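Local coordinates for ketosynthase (Streptomyces sp. MSC090213JE08, PDB 6KXD), which forms part of the ketosynthase/chain length factor heterodimer of the ishigamide pathway, which probably extends the chain in a highly reducing type II polyketide synthase, at residues V108-L113 / H165-P170. Residues are numbered along the deposited sequence; the frame is centred on the assembly and turned at random.
Sequences VATDEL and HDLKGP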
loop_
_atom_site.group_PDB
_atom_site.type_symbol
_atom_site.label_atom_id
_atom_site.label_comp_id
_atom_site.label_asym_id
_atom_site.label_seq_id
_atom_site.Cartn_x
_atom_site.Cartn_y
_atom_site.Cartn_z
ATOM N N VAL B 108 9.190 24.499 1.387
ATOM C CA VAL B 108 8.918 23.799 0.172
ATOM C C VAL B 108 7.545 24.236 -0.322
ATOM O O VAL B 108 6.593 24.162 0.403
ATOM C CB VAL B 108 8.954 22.271 0.410
ATOM C CG1 VAL B 108 8.413 21.525 -0.789
ATOM C CG2 VAL B 108 10.336 21.809 0.803
ATOM N N ALA B 109 7.489 24.672 -1.569
ATOM C CA ALA B 109 6.248 25.053 -2.195
ATOM C C ALA B 109 5.571 23.758 -2.620
ATOM O O ALA B 109 6.125 23.007 -3.400
ATOM C CB ALA B 109 6.496 25.945 -3.382
ATOM N N THR B 110 4.411 23.498 -2.052
ATOM C CA THR B 110 3.652 22.319 -2.457
ATOM C C THR B 110 2.384 22.780 -3.163
ATOM O O THR B 110 1.933 23.903 -3.006
ATOM C CB THR B 110 3.347 21.433 -1.249
ATOM O OG1 THR B 110 2.608 22.240 -0.344
ATOM C CG2 THR B 110 4.571 20.882 -0.543
ATOM N N ASP B 111 1.840 21.898 -3.987
ATOM C CA ASP B 111 0.560 22.147 -4.614
ATOM C C ASP B 111 -0.162 20.818 -4.806
ATOM O O ASP B 111 0.280 19.778 -4.330
ATOM C CB ASP B 111 0.780 22.916 -5.916
ATOM C CG ASP B 111 1.699 22.245 -6.924
ATOM O OD1 ASP B 111 1.844 20.992 -6.914
ATOM O OD2 ASP B 111 2.279 22.990 -7.743
ATOM N N GLU B 112 -1.238 20.851 -5.596
ATOM C CA GLU B 112 -2.034 19.711 -5.857
ATOM C C GLU B 112 -1.272 18.675 -6.695
ATOM O O GLU B 112 -1.803 17.600 -6.891
ATOM C CB GLU B 112 -3.353 20.186 -6.493
ATOM C CG GLU B 112 -3.233 20.649 -7.940
ATOM C CD GLU B 112 -2.614 22.029 -8.139
ATOM O OE1 GLU B 112 -2.383 22.751 -7.103
ATOM O OE2 GLU B 112 -2.327 22.378 -9.323
ATOM N N LEU B 113 -0.068 18.987 -7.231
ATOM C CA LEU B 113 0.751 18.026 -7.971
ATOM C C LEU B 113 1.940 17.548 -7.120
ATOM O O LEU B 113 2.910 16.959 -7.638
ATOM C CB LEU B 113 1.226 18.669 -9.273
ATOM C CG LEU B 113 0.144 18.836 -10.345
ATOM C CD1 LEU B 113 0.783 19.312 -11.649
ATOM C CD2 LEU B 113 -0.639 17.534 -10.541
ATOM N N HIS B 165 -0.763 19.428 5.613
ATOM C CA HIS B 165 -0.062 20.331 4.720
ATOM C C HIS B 165 -0.882 20.666 3.484
ATOM O O HIS B 165 -0.314 21.136 2.477
ATOM C CB HIS B 165 1.278 19.736 4.322
ATOM C CG HIS B 165 2.150 19.598 5.508
ATOM N ND1 HIS B 165 2.675 20.715 6.188
ATOM C CD2 HIS B 165 2.563 18.506 6.168
ATOM C CE1 HIS B 165 3.367 20.289 7.216
ATOM N NE2 HIS B 165 3.291 18.919 7.246
ATOM N N ASP B 166 -2.171 20.313 3.528
ATOM C CA ASP B 166 -3.069 20.530 2.432
ATOM C C ASP B 166 -2.490 19.980 1.133
ATOM O O ASP B 166 -2.306 20.712 0.123
ATOM C CB ASP B 166 -3.420 22.021 2.320
ATOM C CG ASP B 166 -4.758 22.239 1.635
ATOM O OD1 ASP B 166 -5.344 21.243 1.182
ATOM O OD2 ASP B 166 -5.201 23.392 1.559
ATOM N N LEU B 167 -2.238 18.660 1.107
ATOM C CA LEU B 167 -1.725 18.027 -0.062
ATOM C C LEU B 167 -2.830 17.225 -0.749
ATOM O O LEU B 167 -3.052 16.030 -0.488
ATOM C CB LEU B 167 -0.524 17.158 0.326
ATOM C CG LEU B 167 0.585 17.879 1.089
ATOM C CD1 LEU B 167 1.645 16.911 1.563
ATOM C CD2 LEU B 167 1.258 18.953 0.243
ATOM N N LYS B 168 -3.476 17.859 -1.740
ATOM C CA LYS B 168 -4.553 17.224 -2.464
ATOM C C LYS B 168 -4.069 16.302 -3.586
ATOM O O LYS B 168 -4.870 15.690 -4.273
ATOM C CB LYS B 168 -5.483 18.299 -3.032
ATOM C CG LYS B 168 -6.197 19.120 -1.977
ATOM C CD LYS B 168 -7.119 20.164 -2.590
ATOM C CE LYS B 168 -7.101 21.470 -1.833
ATOM N NZ LYS B 168 -7.517 21.279 -0.434
ATOM N N GLY B 169 -2.758 16.198 -3.806
ATOM C CA GLY B 169 -2.239 15.381 -4.851
ATOM C C GLY B 169 -2.207 13.898 -4.475
ATOM O O GLY B 169 -2.735 13.505 -3.452
ATOM N N PRO B 170 -1.563 13.058 -5.284
ATOM C CA PRO B 170 -1.601 11.607 -5.063
ATOM C C PRO B 170 -1.119 11.293 -3.637
ATOM O O PRO B 170 -0.178 11.900 -3.103
ATOM C CB PRO B 170 -0.616 11.084 -6.108
ATOM C CG PRO B 170 -0.694 12.130 -7.208
ATOM C CD PRO B 170 -0.755 13.428 -6.454
HETATM O O HOH W 1 -0.607 17.667 -2.942
#
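T110 and L167 make the closest side-chain contact between 108-113 and 165-170. Methyl CD2 of L167 lies 3.6 Å from T110 CB and 3.9 Å from T110 CG2, and the two side chains cross at about a right angle. The chi1 of T110 (59°) sets OG1 between the backbone N and the carbonyl carbon, where the hydroxyl oxygen too is 3.6 Å from L167 CD2. Further along, the contact passes to the backbone: E112 O sits 3.0 Å from G169 CA, a close approach at a residue without a side chain.

No direct hydrogen bond joins the segments; a water does so, donating to D111 O at 2.7 Å and accepting from G169 N at 2.7 Å. Behind this bridge, D111 OD1 takes L113 N at 2.8 Å, met from above the carboxylate plane, which closes an Asx turn around E112. D166, with positive phi, is the first residue past helix 156-165 and takes part in its Schellman motif. Within 165-170, K168 NZ forms a salt bridge with D166 OD1 through the syn lone pair of that oxygen. R279 of the neighbouring subunit bonds K168 O and packs on E112; that subunit also covers D166 and P170.

The loops leading into parallel strands 114-119 and 171-174 of the thiolase-like domain thus meet by a methyl-to-threonine contact and a close backbone approach, their polar link resting on one shared water.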